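Local structure of HI1317 (Haemophilus influenzae, 1JOV) at residues G31-S36 with I43-Q48; K107-F112 with S126-D131; E162-P167 with Q201-D206; I213-H218 with L262-S267; Q222-N227 with A250-L255. The protein probably interconverts the alpha and beta anomers of D-glucose 6-phosphate, as a glucose-6-phosphate 1-epimerase of the galactose mutarotase-like superfamily. All blocks are in the same frame, centred on the assembly; numbering follows the deposited sequence. Where two conformers were deposited one is given.

Interactions 4 and 5 are mostly buried, though the histidine face of 4 and the corner of 5 reach the surface; 1, 2 and 3 are partly buried. Interactions 2, 3 and 4 belong to one eight-stranded sheet; interaction 1 lies in a five-stranded sheet and interaction 5 in a seven-stranded one. Interactions 1 and 2 are hairpins packed through I35 on L110 and F112, and through W45 on F129. Strands 201-206 and 211-218 are neighbours, which joins interaction 3 to 4. L262 brings interaction 4 against A250 of interaction 5. Chemistry follows position: water-bridged hydroxyls and an Arg-Glu pair on outer flanks, aliphatic and aromatic packing inside, with a buried imidazole in 4 bonded at both nitrogens.

Interaction 1: residues G31-S36 with I43-Q48; sequences GTAKIS and ISWKPQ
A classic beta bulge lies in the antiparallel hairpin of strands 31-36 and 41-47, where I43 and S44 both face K34. The evidence is the forked carbonyl of K34: its O receives I43 N at 2.8 Å and, weakly, S44 N at 3.4 Å. With chi1 of 53°, CG1 of I43 sits between its backbone N and carbonyl carbon, 3.4 Å from K34 O. From K34-S44, part of the bulge, regular pairing runs through A33-W45 to T32-K46. On the partly exposed face, S44 OG accepts protons from water 1 and water 2, which also bond T32 OG1 and K34 NZ respectively; D53 is a further partner of this hydroxyl. The buried face carries A33, whose CB meets the edge of the W45 indole, while P47 CD lies over the centre of one indole face, 3.5 Å above it. That ring also meets F129 of strand 121-129. Close to the G31 end, T32 and K46 run side by side, with OG1 of T32 3.5 Å from CB of K46.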
# COMPACT_ATOMS: atom_id res chain seq x y z
N GLY A 31 -17.45 -5.59 2.73
CA GLY A 31 -16.51 -6.42 2.05
C GLY A 31 -15.53 -7.09 3.01
O GLY A 31 -15.81 -7.23 4.19
N THR A 32 -14.34 -7.47 2.53
CA THR A 32 -13.40 -8.15 3.41
C THR A 32 -12.03 -7.45 3.33
O THR A 32 -11.74 -6.77 2.36
CB THR A 32 -13.19 -9.56 2.95
OG1 THR A 32 -12.64 -9.56 1.61
CG2 THR A 32 -14.53 -10.30 2.82
N ALA A 33 -11.23 -7.62 4.35
CA ALA A 33 -9.91 -7.01 4.37
C ALA A 33 -9.01 -7.81 5.29
O ALA A 33 -9.50 -8.53 6.15
CB ALA A 33 -9.99 -5.56 4.82
N LYS A 34 -7.71 -7.72 5.12
CA LYS A 34 -6.77 -8.33 6.00
C LYS A 34 -5.68 -7.30 6.22
O LYS A 34 -5.19 -6.64 5.27
CB LYS A 34 -6.19 -9.59 5.37
CG LYS A 34 -7.21 -10.75 5.21
CD LYS A 34 -6.48 -12.03 4.67
CE LYS A 34 -7.42 -13.27 4.54
NZ LYS A 34 -8.29 -13.09 3.34
N ILE A 35 -5.32 -7.17 7.47
CA ILE A 35 -4.30 -6.16 7.83
C ILE A 35 -3.23 -6.81 8.71
O ILE A 35 -3.51 -7.27 9.82
CB ILE A 35 -4.88 -4.98 8.65
CG1 ILE A 35 -6.08 -4.36 7.87
CG2 ILE A 35 -3.73 -3.91 8.93
CD1 ILE A 35 -7.54 -4.92 8.10
N SER A 36 -2.00 -6.85 8.25
CA SER A 36 -0.97 -7.41 9.08
C SER A 36 -0.64 -6.39 10.20
O SER A 36 -0.38 -5.19 9.96
CB SER A 36 0.30 -7.56 8.23
OG SER A 36 1.45 -7.57 9.04
N ILE A 43 -3.09 -5.94 3.58
CA ILE A 43 -2.70 -6.85 2.51
C ILE A 43 -3.76 -7.43 1.59
O ILE A 43 -3.41 -8.09 0.59
CB ILE A 43 -1.84 -7.99 3.14
CG1 ILE A 43 -2.57 -8.63 4.32
CG2 ILE A 43 -0.54 -7.32 3.61
CD1 ILE A 43 -1.94 -9.97 4.77
N SER A 44 -5.02 -7.18 1.93
CA SER A 44 -6.12 -7.64 1.07
C SER A 44 -7.32 -6.70 1.27
O SER A 44 -7.57 -6.25 2.39
CB SER A 44 -6.55 -9.03 1.51
OG SER A 44 -7.73 -9.49 0.83
N TRP A 45 -7.97 -6.40 0.20
CA TRP A 45 -9.20 -5.60 0.32
C TRP A 45 -10.12 -5.98 -0.83
O TRP A 45 -9.77 -5.76 -1.99
CB TRP A 45 -8.95 -4.07 0.44
CG TRP A 45 -10.23 -3.32 0.36
CD1 TRP A 45 -11.32 -3.43 1.18
CD2 TRP A 45 -10.56 -2.31 -0.61
NE1 TRP A 45 -12.29 -2.53 0.80
CE2 TRP A 45 -11.89 -1.92 -0.36
CE3 TRP A 45 -9.90 -1.77 -1.71
CZ2 TRP A 45 -12.51 -0.93 -1.11
CZ3 TRP A 45 -10.54 -0.80 -2.49
CH2 TRP A 45 -11.84 -0.44 -2.20
N LYS A 46 -11.27 -6.56 -0.53
CA LYS A 46 -12.17 -6.94 -1.62
C LYS A 46 -13.52 -6.33 -1.26
O LYS A 46 -14.25 -6.81 -0.39
CB LYS A 46 -12.22 -8.45 -1.73
CG LYS A 46 -12.76 -8.99 -3.04
CD LYS A 46 -12.62 -10.55 -3.05
CE LYS A 46 -13.30 -11.20 -4.24
NZ LYS A 46 -13.20 -12.70 -4.22
N PRO A 47 -13.80 -5.16 -1.81
CA PRO A 47 -15.09 -4.51 -1.52
C PRO A 47 -16.27 -5.34 -2.15
O PRO A 47 -16.11 -6.17 -3.00
CB PRO A 47 -15.01 -3.19 -2.21
CG PRO A 47 -13.79 -3.21 -3.00
CD PRO A 47 -12.92 -4.36 -2.64
N GLN A 48 -17.44 -5.10 -1.63
CA GLN A 48 -18.62 -5.94 -1.98
C GLN A 48 -18.79 -6.00 -3.50
O GLN A 48 -18.78 -4.97 -4.20
CB GLN A 48 -19.84 -5.39 -1.28
CG GLN A 48 -20.98 -6.35 -1.11
CD GLN A 48 -20.58 -7.58 -0.37
OE1 GLN A 48 -20.56 -8.63 -0.98
NE2 GLN A 48 -20.25 -7.47 0.96
O HOH W 1 -9.88 -9.69 2.27
O HOH W 2 -7.54 -12.71 0.85

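Interaction 2: residues K107-F112 with S126-D131; sequences KVRLEF and SMVFTD
L110 and F129 meet on the buried, closely covered face of this contact, with CD1 of L110 4.0 Å from CE2 of the phenyl ring. M127 reaches F112 at about a right angle, a Met-aromatic contact in which SD is 5.2 Å from the ring centroid and stands 66° off its normal. I35 of strand 31-36 touches L110, F112 and M127 and so covers this face. The backbone between is the regular antiparallel hairpin of strands 107-115 and 121-129; M127 N bonds L110 O at 2.8 Å, nearly along the C=O axis. The reverse face is polar and partly exposed, though single contacts are short. R109, its CG anti to the backbone N (chi1 -175°) and the chain extended to NE, lays a face of its guanidinium over S126 CB, which is 3.5 Å from NH2. Its NE donates in the guanidinium plane to E111 OE2 at 2.7 Å, on the anti lone pair. NH1 comes within 3.5 Å of V128 CG2, and K107 CG rests 3.8 Å from V128 CG1.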
# COMPACT_ATOMS: atom_id res chain seq x y z
N LYS A 107 -19.89 1.08 7.31
CA LYS A 107 -18.51 1.58 7.40
C LYS A 107 -17.73 0.97 8.55
O LYS A 107 -18.27 0.69 9.64
CB LYS A 107 -18.55 3.08 7.59
CG LYS A 107 -17.19 3.76 7.73
CD LYS A 107 -17.29 5.13 8.41
CE LYS A 107 -17.60 6.20 7.39
NZ LYS A 107 -17.60 7.59 8.00
N VAL A 108 -16.46 0.82 8.29
CA VAL A 108 -15.60 0.28 9.31
C VAL A 108 -14.35 1.10 9.42
O VAL A 108 -13.70 1.38 8.42
CB VAL A 108 -15.25 -1.18 9.02
CG1 VAL A 108 -14.33 -1.75 10.08
CG2 VAL A 108 -16.53 -2.01 8.94
N ARG A 109 -14.03 1.47 10.65
CA ARG A 109 -12.79 2.27 10.83
C ARG A 109 -11.82 1.54 11.74
O ARG A 109 -12.19 1.20 12.83
CB ARG A 109 -13.11 3.63 11.47
CG ARG A 109 -11.81 4.54 11.55
CD ARG A 109 -12.12 5.99 12.17
NE ARG A 109 -10.86 6.80 12.23
CZ ARG A 109 -10.47 7.70 11.34
NH1 ARG A 109 -11.29 8.05 10.32
NH2 ARG A 109 -9.29 8.32 11.51
N LEU A 110 -10.54 1.29 11.30
CA LEU A 110 -9.52 0.68 12.17
C LEU A 110 -8.39 1.71 12.29
O LEU A 110 -8.08 2.39 11.26
CB LEU A 110 -8.91 -0.51 11.40
CG LEU A 110 -9.95 -1.62 11.06
CD1 LEU A 110 -9.08 -2.78 10.39
CD2 LEU A 110 -10.76 -2.08 12.25
N GLU A 111 -7.81 1.80 13.48
CA GLU A 111 -6.66 2.74 13.70
C GLU A 111 -5.55 1.90 14.28
O GLU A 111 -5.80 1.06 15.11
CB GLU A 111 -6.95 3.91 14.68
CG GLU A 111 -8.06 4.76 14.03
CD GLU A 111 -8.38 6.01 14.86
OE1 GLU A 111 -7.65 6.29 15.85
OE2 GLU A 111 -9.37 6.70 14.53
N PHE A 112 -4.35 2.15 13.81
CA PHE A 112 -3.14 1.46 14.25
C PHE A 112 -2.17 2.48 14.74
O PHE A 112 -2.12 3.59 14.23
CB PHE A 112 -2.55 0.69 13.05
CG PHE A 112 -3.52 -0.34 12.55
CD1 PHE A 112 -3.55 -1.59 13.14
CD2 PHE A 112 -4.41 -0.05 11.51
CE1 PHE A 112 -4.42 -2.54 12.69
CE2 PHE A 112 -5.29 -1.03 11.06
CZ PHE A 112 -5.29 -2.27 11.65
N SER A 126 -4.76 5.12 9.80
CA SER A 126 -6.17 4.80 9.90
C SER A 126 -6.63 4.19 8.58
O SER A 126 -6.17 4.55 7.51
CB SER A 126 -7.09 6.05 10.12
OG SER A 126 -6.95 6.98 9.06
N MET A 127 -7.63 3.33 8.65
CA MET A 127 -8.18 2.74 7.46
C MET A 127 -9.71 2.78 7.57
O MET A 127 -10.21 2.35 8.57
CB MET A 127 -7.75 1.27 7.31
CG MET A 127 -6.19 1.14 7.28
SD MET A 127 -5.78 -0.65 7.14
CE MET A 127 -3.97 -0.53 7.34
N VAL A 128 -10.40 3.34 6.58
CA VAL A 128 -11.83 3.47 6.59
C VAL A 128 -12.36 2.68 5.38
O VAL A 128 -12.03 2.98 4.24
CB VAL A 128 -12.30 4.95 6.52
CG1 VAL A 128 -13.83 5.02 6.61
CG2 VAL A 128 -11.66 5.78 7.62
N PHE A 129 -13.18 1.67 5.66
CA PHE A 129 -13.77 0.80 4.65
C PHE A 129 -15.28 1.04 4.43
O PHE A 129 -16.09 0.90 5.36
CB PHE A 129 -13.61 -0.68 5.06
CG PHE A 129 -12.17 -1.08 5.34
CD1 PHE A 129 -11.37 -1.55 4.30
CD2 PHE A 129 -11.60 -1.00 6.60
CE1 PHE A 129 -10.06 -1.92 4.49
CE2 PHE A 129 -10.30 -1.39 6.81
CZ PHE A 129 -9.49 -1.86 5.76
N THR A 130 -15.60 1.40 3.21
CA THR A 130 -16.97 1.61 2.73
C THR A 130 -16.97 0.88 1.38
O THR A 130 -16.45 -0.24 1.24
CB THR A 130 -17.23 3.14 2.53
OG1 THR A 130 -16.22 3.74 1.67
CG2 THR A 130 -17.22 3.86 3.86
N ASP A 131 -17.56 1.45 0.34
CA ASP A 131 -17.27 0.91 -0.97
C ASP A 131 -15.89 1.33 -1.43
O ASP A 131 -15.38 0.87 -2.45
CB ASP A 131 -18.30 1.44 -2.01
CG ASP A 131 -18.32 2.97 -2.09
OD1 ASP A 131 -18.60 3.64 -1.05
OD2 ASP A 131 -18.08 3.61 -3.15

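Interaction 3: residues E162-P167 with Q201-D206; sequences EVQGLP and QNQILD
The side-chain amides of Q164 and Q203 meet on the face that also carries E162 and L205, their planes 75° apart and their chains crossing at about a right angle. Both amides are probably turned over as modelled, so which ends meet is doubtful. The backbone evidence is firmer: Q164 N bonds Q203 O and Q203 N bonds Q164 O, each at 2.9 Å. L205 N reaches E162 O at 2.6 Å, and L205 CB lies 3.4 Å from the same oxygen. G165 then leaves the strand with phi of 94°, where a side chain would be jammed against the carbonyl O of Q164. Its own O lies 2.9 Å from water 3, which accepts from N202 ND2 at 3.1 Å and so probably links the diverging chains. A methyl group, CD2 of L166, packs 3.7 Å from that ND2, while N202 OD1 has a partner on strand 211-218. In the galactose mutarotase-like fold this is a sheet margin: 161-164 is the outermost strand of the eight-stranded sheet within the chain, 201-206 is paired on its other side with 211-218, and V163 touches L245 and L247 of strand 244-251.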
# COMPACT_ATOMS: atom_id res chain seq x y z
N GLU A 162 -3.77 0.33 -18.38
CA GLU A 162 -3.30 1.68 -18.69
C GLU A 162 -3.43 2.46 -17.42
O GLU A 162 -4.40 2.32 -16.68
CB GLU A 162 -4.05 2.41 -19.81
CG GLU A 162 -4.27 1.63 -21.09
CD GLU A 162 -5.28 2.32 -22.01
OE1 GLU A 162 -5.35 3.58 -22.03
OE2 GLU A 162 -6.05 1.63 -22.71
N VAL A 163 -2.47 3.36 -17.27
CA VAL A 163 -2.38 4.24 -16.14
C VAL A 163 -2.78 5.63 -16.65
O VAL A 163 -2.09 6.21 -17.49
CB VAL A 163 -0.97 4.26 -15.60
CG1 VAL A 163 -1.04 4.98 -14.29
CG2 VAL A 163 -0.46 2.81 -15.28
N GLN A 164 -3.91 6.10 -16.18
CA GLN A 164 -4.45 7.39 -16.55
C GLN A 164 -4.20 8.49 -15.54
O GLN A 164 -4.25 8.25 -14.33
CB GLN A 164 -5.96 7.27 -16.72
CG GLN A 164 -6.46 6.03 -17.47
CD GLN A 164 -7.98 5.96 -17.56
OE1 GLN A 164 -8.53 5.54 -18.59
NE2 GLN A 164 -8.66 6.34 -16.48
N GLY A 165 -3.95 9.71 -16.04
CA GLY A 165 -3.85 10.84 -15.13
C GLY A 165 -2.50 11.27 -14.61
O GLY A 165 -2.41 12.28 -13.92
N LEU A 166 -1.42 10.57 -14.97
CA LEU A 166 -0.10 11.05 -14.56
C LEU A 166 0.49 12.07 -15.57
O LEU A 166 0.03 12.16 -16.70
CB LEU A 166 0.82 9.84 -14.31
CG LEU A 166 0.51 9.00 -13.05
CD1 LEU A 166 1.34 7.72 -13.04
CD2 LEU A 166 0.75 9.82 -11.79
N PRO A 167 1.51 12.81 -15.17
CA PRO A 167 2.10 13.89 -15.98
C PRO A 167 2.71 13.23 -17.24
O PRO A 167 2.76 11.99 -17.32
CB PRO A 167 3.26 14.32 -15.11
CG PRO A 167 2.68 14.31 -13.72
CD PRO A 167 1.71 13.13 -13.68
N GLN A 201 -5.61 12.92 -8.59
CA GLN A 201 -6.31 11.74 -9.04
C GLN A 201 -5.62 11.06 -10.22
O GLN A 201 -5.16 11.71 -11.15
CB GLN A 201 -7.77 12.08 -9.35
CG GLN A 201 -8.48 12.77 -8.20
CD GLN A 201 -9.99 12.77 -8.38
OE1 GLN A 201 -10.56 11.74 -8.73
NE2 GLN A 201 -10.63 13.91 -8.13
N ASN A 202 -5.50 9.76 -10.15
CA ASN A 202 -4.99 8.96 -11.25
C ASN A 202 -5.74 7.66 -11.16
O ASN A 202 -6.33 7.36 -10.12
CB ASN A 202 -3.48 8.78 -11.21
CG ASN A 202 -2.98 8.67 -9.79
OD1 ASN A 202 -3.38 7.78 -9.05
ND2 ASN A 202 -2.08 9.59 -9.42
N GLN A 203 -5.73 6.90 -12.23
CA GLN A 203 -6.53 5.67 -12.17
C GLN A 203 -5.88 4.57 -12.96
O GLN A 203 -4.99 4.82 -13.77
CB GLN A 203 -8.02 5.92 -12.44
CG GLN A 203 -8.40 6.63 -13.68
CD GLN A 203 -8.24 8.14 -13.59
OE1 GLN A 203 -8.56 8.78 -12.56
NE2 GLN A 203 -7.75 8.72 -14.66
N ILE A 204 -6.20 3.32 -12.66
CA ILE A 204 -5.55 2.25 -13.32
C ILE A 204 -6.60 1.45 -14.04
O ILE A 204 -7.47 0.85 -13.43
CB ILE A 204 -4.92 1.36 -12.26
CG1 ILE A 204 -3.72 2.05 -11.59
CG2 ILE A 204 -4.53 0.07 -12.89
CD1 ILE A 204 -3.07 1.16 -10.36
N LEU A 205 -6.52 1.51 -15.35
CA LEU A 205 -7.44 0.81 -16.19
C LEU A 205 -6.95 -0.60 -16.43
O LEU A 205 -5.83 -0.79 -16.91
CB LEU A 205 -7.61 1.55 -17.51
CG LEU A 205 -8.61 1.00 -18.52
CD1 LEU A 205 -9.90 0.62 -17.83
CD2 LEU A 205 -8.87 2.02 -19.62
N ASP A 206 -7.79 -1.56 -16.10
CA ASP A 206 -7.48 -2.97 -16.27
C ASP A 206 -8.56 -3.62 -17.19
O ASP A 206 -9.78 -3.67 -16.84
CB ASP A 206 -7.38 -3.68 -14.90
CG ASP A 206 -6.93 -5.10 -15.00
OD1 ASP A 206 -6.82 -5.64 -16.11
OD2 ASP A 206 -6.63 -5.78 -13.98
O HOH W 3 -2.05 12.24 -11.06

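Interaction 4: residues I213-H218 with L262-S267; sequences IALHHH and LSVEIS
A214 N donates to S267 O at 2.7 Å, the shortest of six backbone hydrogen bonds that join these antiparallel strands. The bond is bent, with 148° at the hydrogen, whereas H216 N to E265 O is nearly straight at 172°. Three hydrogen-bonded pairs, A214-S267, H216-E265 and H218-S263, turn their side chains to one face; L215, H217, I266 and V264 occupy the other. On that second face L215 and I266 lie side by side, CD2 against CG2 at 3.7 Å, and the same CG2 meets I213 CG2 at 3.9 Å. V264 has its CG2 anti to the backbone N, and this methyl packs 3.7 Å from ND1 of H217. Both nitrogens of that buried imidazole have partners, ND1 with T249 OG1 and NE2 with N202 OD1, so its ring rotation is fixed by two strands beyond the pair. The H217 side chain is about 7 Å from that of E248, a predicted active-site residue. The polar face is partly exposed: H218 CE1 stands 3.8 Å above the H216 ring plane, offset toward the rim, and S263 OG touches the edge of the H218 ring, 3.3 Å from CD2, while bonding H134. These are inner strands of the eight-stranded sheet of the galactose mutarotase-like fold: 211-218 pairs next with 201-206, 261-268 pairs next with 133-139, and F153 of strand 145-154 packs on I213, L215 and I266.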
# COMPACT_ATOMS: atom_id res chain seq x y z
N ILE A 213 -9.43 0.87 -11.29
CA ILE A 213 -9.10 1.21 -9.92
C ILE A 213 -8.88 2.70 -9.89
O ILE A 213 -7.88 3.20 -10.43
CB ILE A 213 -7.85 0.44 -9.45
CG1 ILE A 213 -8.06 -1.07 -9.48
CG2 ILE A 213 -7.42 0.89 -8.07
CD1 ILE A 213 -6.95 -1.87 -8.83
N ALA A 214 -9.79 3.43 -9.24
CA ALA A 214 -9.64 4.90 -9.21
C ALA A 214 -8.92 5.35 -7.92
O ALA A 214 -9.26 4.81 -6.87
CB ALA A 214 -10.96 5.54 -9.28
N LEU A 215 -8.02 6.33 -8.00
CA LEU A 215 -7.24 6.75 -6.80
C LEU A 215 -7.39 8.22 -6.55
O LEU A 215 -7.14 9.04 -7.46
CB LEU A 215 -5.75 6.42 -6.91
CG LEU A 215 -5.50 4.97 -7.19
CD1 LEU A 215 -4.13 4.65 -7.47
CD2 LEU A 215 -6.18 4.10 -6.09
N HIS A 216 -7.82 8.58 -5.32
CA HIS A 216 -7.87 9.99 -4.91
C HIS A 216 -6.84 10.19 -3.79
O HIS A 216 -7.12 9.79 -2.64
CB HIS A 216 -9.26 10.36 -4.44
CG HIS A 216 -9.53 11.83 -4.42
ND1 HIS A 216 -10.81 12.36 -4.40
CD2 HIS A 216 -8.69 12.90 -4.42
CE1 HIS A 216 -10.74 13.68 -4.39
NE2 HIS A 216 -9.47 14.03 -4.40
N HIS A 217 -5.66 10.75 -4.12
CA HIS A 217 -4.59 10.93 -3.14
C HIS A 217 -4.80 12.24 -2.33
O HIS A 217 -5.49 13.13 -2.81
CB HIS A 217 -3.23 10.96 -3.81
CG HIS A 217 -2.99 9.81 -4.73
ND1 HIS A 217 -2.29 8.67 -4.34
CD2 HIS A 217 -3.40 9.59 -6.01
CE1 HIS A 217 -2.24 7.83 -5.35
NE2 HIS A 217 -2.90 8.37 -6.40
N HIS A 218 -4.24 12.36 -1.14
CA HIS A 218 -4.27 13.64 -0.40
C HIS A 218 -2.88 13.94 0.15
O HIS A 218 -2.23 13.07 0.70
CB HIS A 218 -5.26 13.64 0.75
CG HIS A 218 -6.63 13.24 0.22
ND1 HIS A 218 -7.51 14.16 -0.30
CD2 HIS A 218 -7.24 12.03 0.16
CE1 HIS A 218 -8.63 13.52 -0.66
NE2 HIS A 218 -8.49 12.24 -0.38
N LEU A 262 -0.58 11.85 5.02
CA LEU A 262 -0.71 11.67 3.62
C LEU A 262 -1.66 10.49 3.50
O LEU A 262 -1.64 9.58 4.33
CB LEU A 262 0.63 11.51 2.92
CG LEU A 262 1.27 10.11 2.85
CD1 LEU A 262 2.39 10.07 1.83
CD2 LEU A 262 1.79 9.69 4.22
N SER A 263 -2.52 10.50 2.48
CA SER A 263 -3.43 9.40 2.36
C SER A 263 -3.82 9.11 0.95
O SER A 263 -3.49 9.87 0.04
CB SER A 263 -4.69 9.69 3.16
OG SER A 263 -5.41 10.79 2.62
N VAL A 264 -4.55 8.01 0.79
CA VAL A 264 -5.09 7.60 -0.51
C VAL A 264 -6.47 6.98 -0.30
O VAL A 264 -6.74 6.26 0.68
CB VAL A 264 -4.16 6.62 -1.26
CG1 VAL A 264 -4.03 5.31 -0.50
CG2 VAL A 264 -4.65 6.39 -2.69
N GLU A 265 -7.29 7.30 -1.23
CA GLU A 265 -8.63 6.73 -1.27
C GLU A 265 -8.72 5.87 -2.54
O GLU A 265 -8.56 6.36 -3.66
CB GLU A 265 -9.72 7.85 -1.33
CG GLU A 265 -11.13 7.32 -1.33
CD GLU A 265 -12.22 8.42 -1.58
OE1 GLU A 265 -12.60 9.10 -0.60
OE2 GLU A 265 -12.67 8.56 -2.75
N ILE A 266 -8.93 4.58 -2.35
CA ILE A 266 -9.04 3.54 -3.40
C ILE A 266 -10.49 3.11 -3.66
O ILE A 266 -11.27 2.89 -2.72
CB ILE A 266 -8.19 2.30 -2.99
CG1 ILE A 266 -6.89 2.74 -2.30
CG2 ILE A 266 -7.88 1.46 -4.22
CD1 ILE A 266 -5.85 1.65 -2.23
N SER A 267 -10.86 2.98 -4.94
CA SER A 267 -12.23 2.58 -5.27
C SER A 267 -12.19 1.90 -6.63
O SER A 267 -11.18 1.99 -7.37
CB SER A 267 -13.10 3.84 -5.34
OG SER A 267 -12.56 4.59 -6.38
O HOH W 4 -10.71 11.30 -0.77

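Interaction 5: residues Q222-N227 with A250-L255; sequences QFVLWN and ARIHHL
Q222 and A250 form one antiparallel hydrogen-bonded pair before the chains part: Q222 N reaches A250 O at 3.0 Å from above the carbonyl plane, and A250 N returns a more bent bond to Q222 O, 131° at the hydrogen. The Q222 side chain, its CD swung round by a chi2 of 61°, reaches the corner at 252-254, and its amide plane stands 66° from the H253 ring. The amide is probably turned over in the model, so its polar contacts with I252 and H253 remain undecided. Here the chain turns a corner out of strand 244-251, in the seven-stranded sheet of this galactose mutarotase-like fold. V224 meets I252 at about a right angle, CG2 to CD1 3.5 Å, and touches E248, a predicted active-site residue. R251 braces the turn: NE donates to H254 O at 3.0 Å and NH2 to L255 O at 2.9 Å, both oxygens near the guanidinium plane, while NH1 bonds N219 O and NH2 pairs with E260.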
# COMPACT_ATOMS: atom_id res chain seq x y z
N GLN A 222 4.77 13.31 -4.47
CA GLN A 222 5.35 12.45 -5.51
C GLN A 222 4.44 11.24 -5.71
O GLN A 222 3.75 10.82 -4.76
CB GLN A 222 6.73 11.89 -5.21
CG GLN A 222 7.88 12.87 -5.57
CD GLN A 222 7.79 14.16 -4.78
OE1 GLN A 222 7.85 15.28 -5.32
NE2 GLN A 222 7.64 14.01 -3.51
N PHE A 223 4.42 10.68 -6.89
CA PHE A 223 3.69 9.44 -7.17
C PHE A 223 4.71 8.53 -7.83
O PHE A 223 5.29 8.89 -8.84
CB PHE A 223 2.48 9.58 -8.13
CG PHE A 223 1.31 10.33 -7.62
CD1 PHE A 223 0.75 9.99 -6.38
CD2 PHE A 223 0.72 11.35 -8.38
CE1 PHE A 223 -0.32 10.68 -5.87
CE2 PHE A 223 -0.36 12.05 -7.88
CZ PHE A 223 -0.86 11.72 -6.64
N VAL A 224 4.95 7.34 -7.26
CA VAL A 224 5.95 6.44 -7.80
C VAL A 224 5.24 5.30 -8.59
O VAL A 224 4.33 4.61 -8.07
CB VAL A 224 6.81 5.87 -6.65
CG1 VAL A 224 7.86 4.85 -7.12
CG2 VAL A 224 7.54 6.98 -5.86
N LEU A 225 5.60 5.11 -9.85
CA LEU A 225 4.95 4.06 -10.63
C LEU A 225 6.00 3.02 -10.78
O LEU A 225 7.11 3.35 -11.23
CB LEU A 225 4.53 4.61 -11.98
CG LEU A 225 3.80 3.63 -12.90
CD1 LEU A 225 2.45 3.22 -12.34
CD2 LEU A 225 3.62 4.36 -14.27
N TRP A 226 5.70 1.75 -10.40
CA TRP A 226 6.74 0.71 -10.37
C TRP A 226 6.25 -0.71 -10.73
O TRP A 226 5.26 -1.16 -10.21
CB TRP A 226 7.35 0.55 -9.00
CG TRP A 226 8.36 -0.54 -8.87
CD1 TRP A 226 9.54 -0.70 -9.58
CD2 TRP A 226 8.24 -1.73 -8.06
NE1 TRP A 226 10.18 -1.84 -9.19
CE2 TRP A 226 9.42 -2.48 -8.23
CE3 TRP A 226 7.28 -2.17 -7.11
CZ2 TRP A 226 9.62 -3.69 -7.59
CZ3 TRP A 226 7.49 -3.39 -6.45
CH2 TRP A 226 8.66 -4.12 -6.66
N ASN A 227 6.99 -1.41 -11.61
CA ASN A 227 6.75 -2.82 -11.98
C ASN A 227 8.13 -3.38 -12.31
O ASN A 227 8.83 -2.81 -13.13
CB ASN A 227 5.73 -2.97 -13.14
CG ASN A 227 5.39 -4.46 -13.45
OD1 ASN A 227 6.29 -5.22 -13.87
ND2 ASN A 227 4.16 -4.89 -13.12
N ALA A 250 3.16 9.36 -2.27
CA ALA A 250 4.43 9.58 -1.61
C ALA A 250 4.80 11.03 -1.26
O ALA A 250 4.30 11.94 -1.86
CB ALA A 250 5.57 9.08 -2.45
N ARG A 251 5.65 11.17 -0.26
CA ARG A 251 6.19 12.45 0.21
C ARG A 251 7.68 12.15 0.24
O ARG A 251 8.23 11.70 1.27
CB ARG A 251 5.60 12.87 1.56
CG ARG A 251 4.16 13.43 1.42
CD ARG A 251 4.22 14.94 0.93
NE ARG A 251 4.60 15.84 2.03
CZ ARG A 251 3.76 16.37 2.85
NH1 ARG A 251 2.56 16.08 2.75
NH2 ARG A 251 4.15 17.17 3.85
N ILE A 252 8.33 12.39 -0.90
CA ILE A 252 9.73 12.07 -1.04
C ILE A 252 10.62 13.33 -0.97
O ILE A 252 11.66 13.34 -0.25
CB ILE A 252 9.98 11.30 -2.39
CG1 ILE A 252 9.35 9.89 -2.38
CG2 ILE A 252 11.41 11.17 -2.69
CD1 ILE A 252 9.19 9.25 -3.75
N HIS A 253 10.23 14.32 -1.79
CA HIS A 253 11.02 15.58 -1.82
C HIS A 253 10.35 16.68 -0.98
O HIS A 253 11.05 17.64 -0.61
CB HIS A 253 11.20 16.06 -3.27
CG HIS A 253 11.88 15.07 -4.15
ND1 HIS A 253 13.09 14.51 -3.79
CD2 HIS A 253 11.50 14.46 -5.29
CE1 HIS A 253 13.45 13.63 -4.71
NE2 HIS A 253 12.51 13.59 -5.64
N HIS A 254 9.08 16.56 -0.68
CA HIS A 254 8.39 17.47 0.22
C HIS A 254 8.28 16.65 1.49
O HIS A 254 7.51 15.72 1.55
CB HIS A 254 7.05 17.93 -0.33
CG HIS A 254 6.36 18.96 0.60
ND1 HIS A 254 7.07 19.94 1.27
CD2 HIS A 254 5.06 19.12 0.95
CE1 HIS A 254 6.24 20.65 2.01
NE2 HIS A 254 5.02 20.17 1.85
N LEU A 255 9.07 17.00 2.52
CA LEU A 255 9.05 16.18 3.77
C LEU A 255 7.80 16.33 4.57
O LEU A 255 7.02 17.30 4.35
CB LEU A 255 10.22 16.54 4.62
CG LEU A 255 11.60 16.26 4.00
CD1 LEU A 255 12.77 16.49 5.02
CD2 LEU A 255 11.68 14.89 3.42